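Local coordinates for 2',5'-phosphodiesterase 12 (Homo sapiens, PDB 4Z0V), which is a human protein of the endonuclease/exonuclease/phosphatase family that joins an N-terminal E-set-type domain to a DNase I-like domain, at residues Ile230-Ala235 and Ala303-His308; Glu12-Arg17 and Cys26-Leu31; Pro154-Leu159 and Pro422-Pro427; Gly200-Phe205 and Tyr217-Phe222; Lys372-Glu377 and Asp392-Asp397. One frame throughout, in Å; residues are numbered along the deposited sequence.

Interaction 1. Residues Ile230-Ala235 and Ala303-His308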
# COMPACT_ATOMS: atom_id res chain seq x y z
N ILE A 230 -7.80 -5.82 13.54
CA ILE A 230 -8.03 -5.37 14.92
C ILE A 230 -7.56 -3.95 15.10
O ILE A 230 -6.72 -3.46 14.34
CB ILE A 230 -7.32 -6.27 15.99
CG1 ILE A 230 -5.78 -6.36 15.76
CG2 ILE A 230 -7.97 -7.68 16.12
CD1 ILE A 230 -4.92 -6.85 17.02
N SER A 231 -8.07 -3.30 16.17
CA SER A 231 -7.51 -2.09 16.74
C SER A 231 -6.64 -2.59 17.89
O SER A 231 -7.12 -3.43 18.65
CB SER A 231 -8.59 -1.14 17.23
OG SER A 231 -9.26 -0.57 16.11
N PHE A 232 -5.36 -2.18 17.99
CA PHE A 232 -4.52 -2.68 19.10
C PHE A 232 -5.13 -2.37 20.47
O PHE A 232 -5.09 -3.24 21.33
CB PHE A 232 -3.08 -2.14 19.06
CG PHE A 232 -2.29 -2.50 17.82
CD1 PHE A 232 -2.00 -3.83 17.52
CD2 PHE A 232 -1.84 -1.52 16.94
CE1 PHE A 232 -1.29 -4.17 16.36
CE2 PHE A 232 -1.14 -1.86 15.78
CZ PHE A 232 -0.86 -3.17 15.51
N TYR A 233 -5.71 -1.18 20.68
CA TYR A 233 -6.22 -0.83 22.02
C TYR A 233 -7.37 -1.77 22.42
O TYR A 233 -7.46 -2.18 23.57
CB TYR A 233 -6.66 0.65 22.08
CG TYR A 233 -8.01 0.94 21.45
CD1 TYR A 233 -8.11 1.33 20.13
CD2 TYR A 233 -9.18 0.83 22.20
CE1 TYR A 233 -9.36 1.58 19.54
CE2 TYR A 233 -10.43 1.06 21.63
CZ TYR A 233 -10.51 1.42 20.29
OH TYR A 233 -11.74 1.65 19.73
N GLU A 234 -8.23 -2.12 21.46
CA GLU A 234 -9.39 -2.97 21.71
C GLU A 234 -8.95 -4.38 22.05
O GLU A 234 -9.41 -4.96 23.04
CB GLU A 234 -10.27 -2.97 20.46
CG GLU A 234 -11.73 -3.23 20.72
CD GLU A 234 -12.59 -2.79 19.55
OE1 GLU A 234 -12.18 -3.04 18.39
OE2 GLU A 234 -13.64 -2.16 19.78
N ALA A 235 -8.02 -4.94 21.23
CA ALA A 235 -7.50 -6.28 21.46
C ALA A 235 -6.80 -6.37 22.82
O ALA A 235 -7.08 -7.29 23.57
CB ALA A 235 -6.54 -6.67 20.35
N ALA A 303 3.99 -6.41 20.16
CA ALA A 303 3.72 -7.61 20.98
C ALA A 303 2.25 -8.08 20.79
O ALA A 303 2.00 -9.28 20.64
CB ALA A 303 3.99 -7.30 22.45
N VAL A 304 1.30 -7.11 20.73
CA VAL A 304 -0.12 -7.42 20.47
C VAL A 304 -0.24 -8.00 19.05
O VAL A 304 -0.94 -9.00 18.84
CB VAL A 304 -1.04 -6.17 20.62
CG1 VAL A 304 -2.48 -6.47 20.17
CG2 VAL A 304 -1.03 -5.62 22.05
N ALA A 305 0.39 -7.31 18.08
CA ALA A 305 0.31 -7.74 16.66
C ALA A 305 0.79 -9.16 16.50
O ALA A 305 0.12 -9.96 15.87
CB ALA A 305 1.13 -6.80 15.76
N LEU A 306 1.97 -9.48 17.05
CA LEU A 306 2.53 -10.82 16.89
C LEU A 306 1.68 -11.89 17.59
O LEU A 306 1.50 -12.96 17.00
CB LEU A 306 4.00 -10.88 17.35
CG LEU A 306 5.00 -10.06 16.49
CD1 LEU A 306 6.44 -10.18 17.06
CD2 LEU A 306 4.97 -10.49 14.99
N ALA A 307 1.11 -11.59 18.77
CA ALA A 307 0.23 -12.52 19.48
C ALA A 307 -1.06 -12.73 18.67
O ALA A 307 -1.57 -13.84 18.60
CB ALA A 307 -0.10 -12.01 20.88
N HIS A 308 -1.59 -11.65 18.08
CA HIS A 308 -2.77 -11.75 17.23
C HIS A 308 -2.47 -12.60 15.98
O HIS A 308 -3.25 -13.48 15.62
CB HIS A 308 -3.30 -10.36 16.81
CG HIS A 308 -4.56 -10.47 16.01
ND1 HIS A 308 -5.71 -11.04 16.55
CD2 HIS A 308 -4.81 -10.15 14.71
CE1 HIS A 308 -6.62 -11.01 15.59
NE2 HIS A 308 -6.12 -10.50 14.46
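F232 and V304 mark the closest backbone approach, with their CA atoms 6.6 Å apart. I230 and S231 end a strand, and a helix starts at F232. A303-H308 is helical throughout. Side chains make the contact. I230 lies over H308: its CG2 sits 3.9 Å from the ring centroid, 22° off the ring normal, a CH-pi contact over one face. Its CD1 reaches ring CG and V304 CG1, the latter at 4.0 Å. H308 CG is anti to the backbone N (chi1 -177°), next to I230 CD1. The two side chains slide past each other in opposite directions. V304 CG1 is a shared apolar partner. It meets F232 CD1 at the ring edge at 3.8 Å and A235 CB at 4.1 Å. F232 CE1 packs on A305 CB at 3.6 Å. H308 NE2 is hydrogen-bonded to H228 O, which ties the ring to strand 222-231. L266 of strand 265-273 touches I230, F232 and H308, while L245 of helix 243-248 touches V304 and F324 of strand 322-327 touches A305.

Interaction 2. Residues Glu12-Arg17 and Cys26-Leu31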
# COMPACT_ATOMS: atom_id res chain seq x y z
N GLU A 12 -21.19 2.56 -11.89
CA GLU A 12 -20.26 3.68 -11.80
C GLU A 12 -19.39 3.60 -13.03
O GLU A 12 -18.98 2.51 -13.41
CB GLU A 12 -19.43 3.66 -10.50
CG GLU A 12 -20.25 3.77 -9.22
CD GLU A 12 -19.48 3.80 -7.92
OE1 GLU A 12 -18.85 2.78 -7.57
OE2 GLU A 12 -19.54 4.85 -7.24
N LEU A 13 -19.22 4.72 -13.70
CA LEU A 13 -18.38 4.87 -14.89
C LEU A 13 -17.80 6.24 -14.75
O LEU A 13 -18.57 7.22 -14.78
CB LEU A 13 -19.19 4.66 -16.19
CG LEU A 13 -18.35 4.54 -17.44
CD1 LEU A 13 -17.53 3.27 -17.43
CD2 LEU A 13 -19.21 4.55 -18.67
N GLN A 14 -16.45 6.31 -14.51
CA GLN A 14 -15.73 7.56 -14.25
C GLN A 14 -14.32 7.54 -14.82
O GLN A 14 -13.64 6.52 -14.78
CB GLN A 14 -15.65 7.85 -12.74
CG GLN A 14 -16.98 8.15 -12.04
CD GLN A 14 -16.83 8.65 -10.63
OE1 GLN A 14 -15.90 9.40 -10.29
NE2 GLN A 14 -17.79 8.32 -9.79
N LEU A 15 -13.84 8.70 -15.30
CA LEU A 15 -12.48 8.83 -15.81
C LEU A 15 -11.69 9.73 -14.87
O LEU A 15 -12.30 10.60 -14.23
CB LEU A 15 -12.49 9.43 -17.24
CG LEU A 15 -12.97 8.56 -18.40
CD1 LEU A 15 -13.07 9.38 -19.68
CD2 LEU A 15 -12.02 7.41 -18.65
N PRO A 16 -10.34 9.60 -14.78
CA PRO A 16 -9.57 10.56 -13.97
C PRO A 16 -9.68 11.99 -14.53
O PRO A 16 -10.04 12.19 -15.70
CB PRO A 16 -8.13 10.06 -14.05
CG PRO A 16 -8.10 9.23 -15.28
CD PRO A 16 -9.44 8.63 -15.45
N ARG A 17 -9.43 12.97 -13.67
CA ARG A 17 -9.50 14.40 -14.02
C ARG A 17 -8.23 14.92 -14.59
O ARG A 17 -8.21 15.99 -15.19
CB ARG A 17 -9.80 15.24 -12.77
CG ARG A 17 -11.14 14.97 -12.25
CD ARG A 17 -11.61 16.06 -11.35
NE ARG A 17 -12.92 15.66 -10.91
CZ ARG A 17 -14.04 15.97 -11.54
NH1 ARG A 17 -15.19 15.48 -11.12
NH2 ARG A 17 -14.02 16.79 -12.59
N CYS A 26 -7.00 4.84 -15.88
CA CYS A 26 -7.70 3.71 -15.28
C CYS A 26 -9.12 4.10 -14.91
O CYS A 26 -9.35 4.70 -13.87
CB CYS A 26 -6.92 3.21 -14.06
SG CYS A 26 -5.18 2.84 -14.41
N PRO A 27 -10.09 3.79 -15.78
CA PRO A 27 -11.46 4.19 -15.48
C PRO A 27 -12.04 3.45 -14.30
O PRO A 27 -11.75 2.27 -14.10
CB PRO A 27 -12.24 3.81 -16.75
CG PRO A 27 -11.42 2.78 -17.43
CD PRO A 27 -9.99 3.08 -17.07
N LYS A 28 -12.91 4.13 -13.54
CA LYS A 28 -13.67 3.50 -12.49
C LYS A 28 -14.86 2.88 -13.20
O LYS A 28 -15.51 3.56 -13.99
CB LYS A 28 -14.09 4.53 -11.41
CG LYS A 28 -14.90 3.93 -10.26
CD LYS A 28 -15.13 5.03 -9.23
CE LYS A 28 -15.99 4.61 -8.09
NZ LYS A 28 -16.03 5.67 -7.04
N LEU A 29 -15.04 1.57 -13.03
CA LEU A 29 -16.17 0.84 -13.61
C LEU A 29 -16.72 -0.06 -12.57
O LEU A 29 -16.03 -1.00 -12.17
CB LEU A 29 -15.84 -0.03 -14.85
CG LEU A 29 -14.65 0.23 -15.74
CD1 LEU A 29 -14.34 -1.02 -16.51
CD2 LEU A 29 -14.96 1.27 -16.77
N SER A 30 -17.89 0.22 -12.07
CA SER A 30 -18.46 -0.69 -11.10
C SER A 30 -19.53 -1.42 -11.88
O SER A 30 -20.40 -0.78 -12.48
CB SER A 30 -18.97 0.05 -9.87
OG SER A 30 -17.95 0.86 -9.31
N LEU A 31 -19.35 -2.71 -12.05
CA LEU A 31 -20.22 -3.49 -12.91
C LEU A 31 -21.20 -4.38 -12.12
O LEU A 31 -20.78 -5.14 -11.25
CB LEU A 31 -19.31 -4.34 -13.83
CG LEU A 31 -19.85 -4.86 -15.16
CD1 LEU A 31 -20.71 -3.86 -15.87
CD2 LEU A 31 -18.71 -5.26 -16.07
O HOH W 1 -16.77 3.08 -5.58
O HOH W 2 -17.69 8.69 -7.00
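E12 and K28 meet because both side chains run out extended on the same face of a strand pair. CG of E12 is anti to the carbonyl carbon (chi1 -62°), and CG of K28 is anti to the backbone N (chi1 -180°). The two chains approach at a slant. E12 OE1 accepts from S30 OG at 2.7 Å, on the anti side of the carboxylate and slightly out of its plane. E12 OE2 and K28 NZ form a long salt bridge of 3.6 Å. Water 1 donates to E12 OE1 and accepts a weak bond from K28 NZ. The main charged partner of K28 NZ is D190; E12 is the weaker of the two. On the same face Q14 CB rests on K28 CB at 3.9 Å. L13 and L29 point to the other face and lie side by side, CD1 of L13 next to CD2 of L29. Beyond the pair L15 CD2 touches P27 CB. W43 of strand 40-46 touches L15 and P27. The backbones bond at E12 with S30 and at Q14 with K28. K28 N to Q14 O is 2.8 Å, S30 N to E12 O is 2.9 Å, and E12 N to S30 O is weak. The N-to-C directions of strands 12-14 and 28-31 are 167° apart. This is an antiparallel two-stranded sheet, with a leucine face against a polar face, in the E-set-clan N-terminal domain.

Interaction 3. Residues Pro154-Leu159 and Pro422-Pro427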
# COMPACT_ATOMS: atom_id res chain seq x y z
N PRO A 154 4.18 22.77 -5.27
CA PRO A 154 2.82 22.59 -4.73
C PRO A 154 1.91 21.73 -5.61
O PRO A 154 1.15 20.94 -5.06
CB PRO A 154 2.30 24.03 -4.64
CG PRO A 154 3.55 24.83 -4.37
CD PRO A 154 4.57 24.20 -5.24
N TYR A 155 2.01 21.83 -6.96
CA TYR A 155 1.17 21.02 -7.85
C TYR A 155 1.46 19.53 -7.65
O TYR A 155 0.55 18.72 -7.82
CB TYR A 155 1.31 21.41 -9.35
CG TYR A 155 2.59 20.98 -10.05
CD1 TYR A 155 2.71 19.73 -10.63
CD2 TYR A 155 3.67 21.86 -10.18
CE1 TYR A 155 3.87 19.33 -11.29
CE2 TYR A 155 4.82 21.50 -10.88
CZ TYR A 155 4.91 20.23 -11.43
OH TYR A 155 6.05 19.86 -12.10
N ALA A 156 2.71 19.18 -7.31
CA ALA A 156 3.13 17.79 -7.12
C ALA A 156 2.64 17.21 -5.78
O ALA A 156 2.80 16.02 -5.56
CB ALA A 156 4.64 17.66 -7.22
N LEU A 157 2.08 18.04 -4.88
CA LEU A 157 1.52 17.56 -3.60
C LEU A 157 0.06 17.23 -3.72
O LEU A 157 -0.49 16.51 -2.88
CB LEU A 157 1.67 18.63 -2.50
CG LEU A 157 2.89 18.57 -1.63
CD1 LEU A 157 2.93 19.79 -0.72
CD2 LEU A 157 2.93 17.27 -0.81
N GLU A 158 -0.60 17.85 -4.71
CA GLU A 158 -2.01 17.72 -5.01
C GLU A 158 -2.38 16.27 -5.25
O GLU A 158 -1.61 15.56 -5.91
CB GLU A 158 -2.34 18.55 -6.25
CG GLU A 158 -2.06 20.03 -6.03
CD GLU A 158 -3.28 20.92 -6.07
OE1 GLU A 158 -3.90 21.04 -7.15
OE2 GLU A 158 -3.60 21.53 -5.02
N LEU A 159 -3.54 15.84 -4.72
CA LEU A 159 -3.96 14.45 -4.80
C LEU A 159 -4.01 13.88 -6.23
O LEU A 159 -3.48 12.78 -6.45
CB LEU A 159 -5.31 14.21 -4.10
CG LEU A 159 -5.68 12.71 -3.88
CD1 LEU A 159 -4.52 11.92 -3.21
CD2 LEU A 159 -6.95 12.57 -3.08
N PRO A 422 8.02 14.40 -0.68
CA PRO A 422 7.71 14.02 -2.07
C PRO A 422 8.28 15.05 -3.04
O PRO A 422 8.83 16.07 -2.61
CB PRO A 422 6.18 13.98 -2.09
CG PRO A 422 5.76 14.94 -1.03
CD PRO A 422 6.83 14.91 0.03
N SER A 423 8.18 14.75 -4.34
CA SER A 423 8.66 15.63 -5.39
C SER A 423 7.82 15.46 -6.64
O SER A 423 6.96 14.56 -6.73
CB SER A 423 10.12 15.32 -5.69
OG SER A 423 10.21 14.11 -6.43
N VAL A 424 8.18 16.23 -7.68
CA VAL A 424 7.55 16.06 -8.98
C VAL A 424 7.80 14.64 -9.55
O VAL A 424 7.06 14.20 -10.42
CB VAL A 424 8.06 17.15 -9.98
CG1 VAL A 424 7.64 18.54 -9.53
CG2 VAL A 424 9.58 17.07 -10.16
N SER A 425 8.82 13.91 -9.04
CA SER A 425 9.19 12.60 -9.55
C SER A 425 8.90 11.46 -8.58
O SER A 425 9.16 10.31 -8.89
CB SER A 425 10.68 12.61 -9.90
OG SER A 425 10.95 13.59 -10.88
N HIS A 426 8.36 11.78 -7.39
CA HIS A 426 8.13 10.78 -6.34
C HIS A 426 6.90 11.17 -5.52
O HIS A 426 6.90 12.23 -4.89
CB HIS A 426 9.39 10.70 -5.47
CG HIS A 426 9.36 9.52 -4.56
ND1 HIS A 426 9.89 8.31 -4.94
CD2 HIS A 426 8.80 9.38 -3.34
CE1 HIS A 426 9.67 7.48 -3.94
NE2 HIS A 426 9.02 8.08 -2.94
N PRO A 427 5.84 10.33 -5.54
CA PRO A 427 4.55 10.77 -4.97
C PRO A 427 4.32 10.57 -3.47
O PRO A 427 3.17 10.68 -3.03
CB PRO A 427 3.55 9.91 -5.76
CG PRO A 427 4.32 8.59 -5.96
CD PRO A 427 5.70 9.06 -6.30
O HOH W 3 4.30 13.73 -6.39
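A156 and V424 form the middle of an apolar contact between two loops, one before helix 159-172 and one before strand 433-439. A156 CB lies 3.8 Å from V424 CA and 3.9 Å from V424 CG1. Y155 approaches the same methyl with the end of its ring: OH is 3.3 Å and CZ 3.7 Å from V424 CG1. At the other end L157 CD2 meets P422 CG at 3.7 Å. P422 follows a cis peptide bond, and its side chain is about 9 Å from the bound magnesium ion.

The polar link is a water. Water 3 lies 2.9 Å from A156 O and 2.8 Å from S423 O and bridges them; which of its acceptors receive its protons is left open.

Within P422-P427 the chain is shaped by its own bonds. S423 to H426 is a type I turn, and S423 OG accepts from S425 N at 3.0 Å, an ST turn. Y161 and R162 of helix 159-172 hold both loops. Y161 OH is hydrogen-bonded to V424 O, and the Y161 and Y155 rings meet edge-to-face. R162 bonds L157 O and P427 O.

Direct contact between the loops is thus chiefly apolar, and their carbonyls are joined through water and helix side chains.

Interaction 4. Residues Gly200-Phe205 and Tyr217-Phe222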
# COMPACT_ATOMS: atom_id res chain seq x y z
N GLY A 200 -5.59 -6.83 -12.45
CA GLY A 200 -5.83 -8.15 -11.87
C GLY A 200 -5.72 -8.32 -10.37
O GLY A 200 -5.65 -9.45 -9.89
N LEU A 201 -5.76 -7.22 -9.60
CA LEU A 201 -5.71 -7.30 -8.14
C LEU A 201 -7.01 -6.83 -7.51
O LEU A 201 -7.65 -5.92 -8.03
CB LEU A 201 -4.54 -6.48 -7.55
CG LEU A 201 -3.13 -6.93 -7.95
CD1 LEU A 201 -2.64 -6.18 -9.17
CD2 LEU A 201 -2.15 -6.65 -6.84
N GLU A 202 -7.37 -7.42 -6.40
CA GLU A 202 -8.56 -7.07 -5.62
C GLU A 202 -8.09 -6.58 -4.27
O GLU A 202 -7.04 -7.02 -3.80
CB GLU A 202 -9.45 -8.31 -5.49
CG GLU A 202 -10.81 -8.11 -4.90
CD GLU A 202 -11.71 -9.30 -5.22
OE1 GLU A 202 -11.68 -10.29 -4.45
OE2 GLU A 202 -12.36 -9.28 -6.29
N GLY A 203 -8.82 -5.67 -3.66
CA GLY A 203 -8.35 -5.12 -2.40
C GLY A 203 -9.36 -5.02 -1.28
O GLY A 203 -10.58 -5.09 -1.51
N VAL A 204 -8.83 -4.86 -0.05
CA VAL A 204 -9.62 -4.67 1.17
C VAL A 204 -9.05 -3.45 1.91
O VAL A 204 -7.85 -3.13 1.83
CB VAL A 204 -9.68 -5.95 2.05
CG1 VAL A 204 -10.48 -7.05 1.34
CG2 VAL A 204 -8.29 -6.45 2.43
N PHE A 205 -9.94 -2.72 2.59
CA PHE A 205 -9.58 -1.45 3.23
C PHE A 205 -9.99 -1.45 4.69
O PHE A 205 -11.10 -1.87 5.02
CB PHE A 205 -10.28 -0.31 2.46
CG PHE A 205 -10.03 1.11 2.93
CD1 PHE A 205 -8.74 1.63 2.97
CD2 PHE A 205 -11.10 1.95 3.25
CE1 PHE A 205 -8.51 2.95 3.39
CE2 PHE A 205 -10.87 3.27 3.66
CZ PHE A 205 -9.58 3.77 3.72
N TYR A 217 -4.42 -8.10 -3.60
CA TYR A 217 -3.83 -9.40 -3.92
C TYR A 217 -4.19 -9.76 -5.35
O TYR A 217 -5.29 -9.46 -5.79
CB TYR A 217 -4.28 -10.49 -2.92
CG TYR A 217 -5.78 -10.55 -2.73
CD1 TYR A 217 -6.42 -9.72 -1.81
CD2 TYR A 217 -6.57 -11.38 -3.52
CE1 TYR A 217 -7.81 -9.69 -1.71
CE2 TYR A 217 -7.96 -11.37 -3.41
CZ TYR A 217 -8.58 -10.52 -2.50
OH TYR A 217 -9.95 -10.54 -2.38
N ARG A 218 -3.24 -10.40 -6.07
CA ARG A 218 -3.47 -10.78 -7.46
C ARG A 218 -4.39 -11.97 -7.54
O ARG A 218 -4.05 -13.05 -7.04
CB ARG A 218 -2.14 -11.06 -8.14
CG ARG A 218 -2.30 -11.46 -9.61
CD ARG A 218 -0.94 -11.54 -10.31
NE ARG A 218 -0.29 -10.23 -10.31
CZ ARG A 218 -0.60 -9.24 -11.14
NH1 ARG A 218 -1.51 -9.42 -12.09
NH2 ARG A 218 -0.01 -8.06 -11.03
N LYS A 219 -5.54 -11.80 -8.21
CA LYS A 219 -6.59 -12.84 -8.27
C LYS A 219 -6.14 -14.10 -9.02
O LYS A 219 -6.57 -15.20 -8.67
CB LYS A 219 -7.89 -12.30 -8.90
CG LYS A 219 -8.62 -11.22 -8.05
CD LYS A 219 -9.16 -11.78 -6.70
CE LYS A 219 -10.41 -12.65 -6.78
NZ LYS A 219 -11.55 -11.95 -7.43
N SER A 220 -5.23 -13.94 -9.98
CA SER A 220 -4.74 -15.11 -10.72
C SER A 220 -3.85 -16.01 -9.83
O SER A 220 -3.63 -17.17 -10.17
CB SER A 220 -4.00 -14.69 -11.98
OG SER A 220 -2.74 -14.14 -11.66
N LYS A 221 -3.35 -15.48 -8.69
CA LYS A 221 -2.52 -16.27 -7.80
C LYS A 221 -3.16 -16.51 -6.45
O LYS A 221 -2.74 -17.43 -5.76
CB LYS A 221 -1.15 -15.61 -7.60
CG LYS A 221 -0.34 -15.66 -8.89
CD LYS A 221 0.92 -14.82 -8.83
CE LYS A 221 2.11 -15.63 -8.42
NZ LYS A 221 3.37 -14.89 -8.65
N PHE A 222 -4.13 -15.67 -6.03
CA PHE A 222 -4.72 -15.78 -4.69
C PHE A 222 -6.21 -15.47 -4.62
O PHE A 222 -6.70 -14.63 -5.35
CB PHE A 222 -4.04 -14.78 -3.72
CG PHE A 222 -2.59 -15.08 -3.43
CD1 PHE A 222 -2.23 -16.19 -2.67
CD2 PHE A 222 -1.57 -14.29 -3.98
CE1 PHE A 222 -0.89 -16.47 -2.41
CE2 PHE A 222 -0.23 -14.58 -3.73
CZ PHE A 222 0.11 -15.68 -2.95
O HOH W 4 -5.31 -11.48 -11.61
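E202 reaches across the strand pair to Y217 and K219. Its CB makes an off-centre CH-pi contact with the Y217 ring, 4.3 Å from the centroid, and touches K219 CD at 3.7 Å. E202 O lies over one face of the ring, toward the rim. CG is anti to the backbone N (chi1 -171°) and passes near Y217 OH. The carboxylate stands almost perpendicular to the ring, with planes 89° apart. OE1 accepts a weak bond from Y217 OH at 2.7 Å. OE2 makes a salt bridge of 3.0 Å with K219 NZ, which comes from above the carboxylate plane. K219 is bent at every torsion beyond CG, and its chain crosses E202 at a slant. Backbone bonds pair E202 with Y217 in both directions. K219 N adds a bond of 2.9 Å to G200 O, and water 4 joins that oxygen to S220 N. G200, at positive phi, is the C-prime residue of a Schellman motif ending helix 185-198. On the other face L201 CD1 lies over the guanidinium of R218, 3.7 Å from NH2. R218 is held by D176 and A175. Each carboxylate oxygen of E202 therefore has its own partner, and the nearby ammonium would probably stabilise its negative charge.

Interaction 5. Residues Lys372-Glu377 and Asp392-Asp397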
# COMPACT_ATOMS: atom_id res chain seq x y z
N LYS A 372 12.46 -12.15 9.02
CA LYS A 372 13.58 -11.47 8.40
C LYS A 372 13.03 -10.28 7.67
O LYS A 372 11.96 -10.39 7.07
CB LYS A 372 14.27 -12.44 7.41
CG LYS A 372 15.38 -11.82 6.57
CD LYS A 372 15.84 -12.77 5.46
CE LYS A 372 16.84 -12.08 4.55
NZ LYS A 372 17.29 -12.96 3.45
N SER A 373 13.73 -9.15 7.72
CA SER A 373 13.34 -7.98 6.91
C SER A 373 13.73 -8.33 5.47
O SER A 373 14.92 -8.44 5.13
CB SER A 373 14.06 -6.72 7.40
OG SER A 373 13.76 -5.68 6.49
N ALA A 374 12.74 -8.60 4.61
CA ALA A 374 13.01 -9.01 3.23
C ALA A 374 13.87 -8.00 2.46
O ALA A 374 14.76 -8.42 1.71
CB ALA A 374 11.69 -9.26 2.49
N CYS A 375 13.64 -6.69 2.63
CA CYS A 375 14.44 -5.71 1.90
C CYS A 375 15.63 -5.20 2.71
O CYS A 375 16.26 -4.21 2.34
CB CYS A 375 13.57 -4.56 1.42
SG CYS A 375 12.21 -5.11 0.38
N GLY A 376 15.94 -5.90 3.80
CA GLY A 376 17.07 -5.60 4.65
C GLY A 376 16.90 -4.33 5.43
O GLY A 376 15.82 -4.06 5.97
N GLU A 377 17.97 -3.54 5.49
CA GLU A 377 17.96 -2.31 6.27
C GLU A 377 18.47 -1.18 5.40
O GLU A 377 19.63 -0.78 5.52
CB GLU A 377 18.79 -2.48 7.56
CG GLU A 377 18.27 -3.58 8.48
CD GLU A 377 19.20 -4.06 9.58
OE1 GLU A 377 20.24 -3.40 9.81
OE2 GLU A 377 18.88 -5.07 10.23
N ASP A 392 10.08 1.44 7.30
CA ASP A 392 9.21 0.45 6.63
C ASP A 392 9.88 -0.87 6.45
O ASP A 392 11.07 -0.93 6.14
CB ASP A 392 8.78 0.97 5.25
CG ASP A 392 8.12 2.33 5.32
OD1 ASP A 392 6.90 2.38 5.60
OD2 ASP A 392 8.83 3.36 5.22
N TYR A 393 9.11 -1.97 6.62
CA TYR A 393 9.68 -3.30 6.45
C TYR A 393 8.70 -4.27 5.83
O TYR A 393 7.48 -4.11 5.99
CB TYR A 393 10.13 -3.88 7.80
CG TYR A 393 11.10 -3.00 8.56
CD1 TYR A 393 12.47 -3.07 8.33
CD2 TYR A 393 10.64 -2.10 9.52
CE1 TYR A 393 13.36 -2.22 9.00
CE2 TYR A 393 11.51 -1.23 10.18
CZ TYR A 393 12.87 -1.31 9.93
OH TYR A 393 13.73 -0.45 10.58
N ILE A 394 9.22 -5.30 5.15
CA ILE A 394 8.44 -6.45 4.71
C ILE A 394 9.02 -7.59 5.53
O ILE A 394 10.11 -8.04 5.21
CB ILE A 394 8.47 -6.72 3.20
CG1 ILE A 394 7.80 -5.54 2.41
CG2 ILE A 394 7.77 -8.07 2.87
CD1 ILE A 394 8.15 -5.55 0.87
N PHE A 395 8.37 -7.99 6.61
CA PHE A 395 8.90 -9.07 7.45
C PHE A 395 8.37 -10.39 6.94
O PHE A 395 7.14 -10.54 6.74
CB PHE A 395 8.53 -8.88 8.92
CG PHE A 395 9.24 -7.73 9.60
CD1 PHE A 395 10.62 -7.74 9.77
CD2 PHE A 395 8.51 -6.67 10.12
CE1 PHE A 395 11.27 -6.67 10.39
CE2 PHE A 395 9.17 -5.62 10.79
CZ PHE A 395 10.54 -5.63 10.93
N ILE A 396 9.28 -11.36 6.70
CA ILE A 396 8.85 -12.64 6.14
C ILE A 396 9.14 -13.80 7.06
O ILE A 396 10.15 -13.81 7.74
CB ILE A 396 9.44 -12.91 4.74
CG1 ILE A 396 10.99 -13.05 4.79
CG2 ILE A 396 8.99 -11.83 3.73
CD1 ILE A 396 11.62 -13.66 3.57
N ASP A 397 8.24 -14.76 7.07
CA ASP A 397 8.37 -16.00 7.84
C ASP A 397 9.44 -16.88 7.21
O ASP A 397 9.20 -17.48 6.16
CB ASP A 397 7.01 -16.71 7.82
CG ASP A 397 6.91 -17.95 8.68
OD1 ASP A 397 7.96 -18.41 9.20
OD2 ASP A 397 5.78 -18.45 8.84
O HOH W 5 12.08 -5.06 4.44
O HOH W 6 13.16 -2.53 4.86
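S373 and F395 face each other as an antiparallel non-hydrogen-bonded pair, with CA atoms 4.6 Å apart. Backbone bonds lie to both sides. K372 and I396 bond in both directions, with I396 N to K372 O at 2.9 Å. A374 N gives a straighter bond to I394 O, 2.8 Å long and 167° at the hydrogen.

The polar side-chain contacts centre on S373. Its OG is anti to the backbone N (chi1 174°). It donates to G376 O at 2.7 Å, in the carbonyl plane and on a lone pair. Water 5 donates to the same OG and accepts from C375 N and I394 N, so it fills in where the strands part. S373 to G376 is a type I turn, and G376 has positive phi. Strand 371-373 thus ends in a turn beside strand 387-397, in one of the two large sheets of the DNase I-like fold. Water 6 links G376 O to D392 O.

Aromatic contacts lie on the S373 side. S373 OG meets the edge of the Y393 ring in its plane, 3.4 Å from CD1. F395 CE1 touches S373 CB. Y337 of helix 335-342 packs against S373, Y393 and F395.

Apolar contacts lie on the other side. A374 CB packs on I396 CG2 at 3.9 Å and on I394 CG2. C375 SG touches I394 CD1 at 4.1 Å. C435 of strand 433-439 covers A374 and C375, and V403 covers A374 and I396.

Overall arrangement
Interaction 2 comes first along the chain and lies in the N-terminal domain. The other four lie in the DNase I-like domain. Interactions 4, 1 and 5 follow in that order, and all three fall between the two segments of interaction 3, which brings together residues more than 260 positions apart. Interaction 4 is on the six-stranded sheet. Interactions 1 and 5 both reach the seven-stranded sheet, their nearest atoms about 7 Å apart. Strands 211-218 and 222-231 lead from interaction 4 to interaction 1. The centres of interactions 1 and 2 are 36 Å apart, on opposite sides of the chain's centre. Interaction 5 packs on strands 401-406 and 433-439 of the six-stranded sheet, as in the two-sheet DNase I-like sandwich.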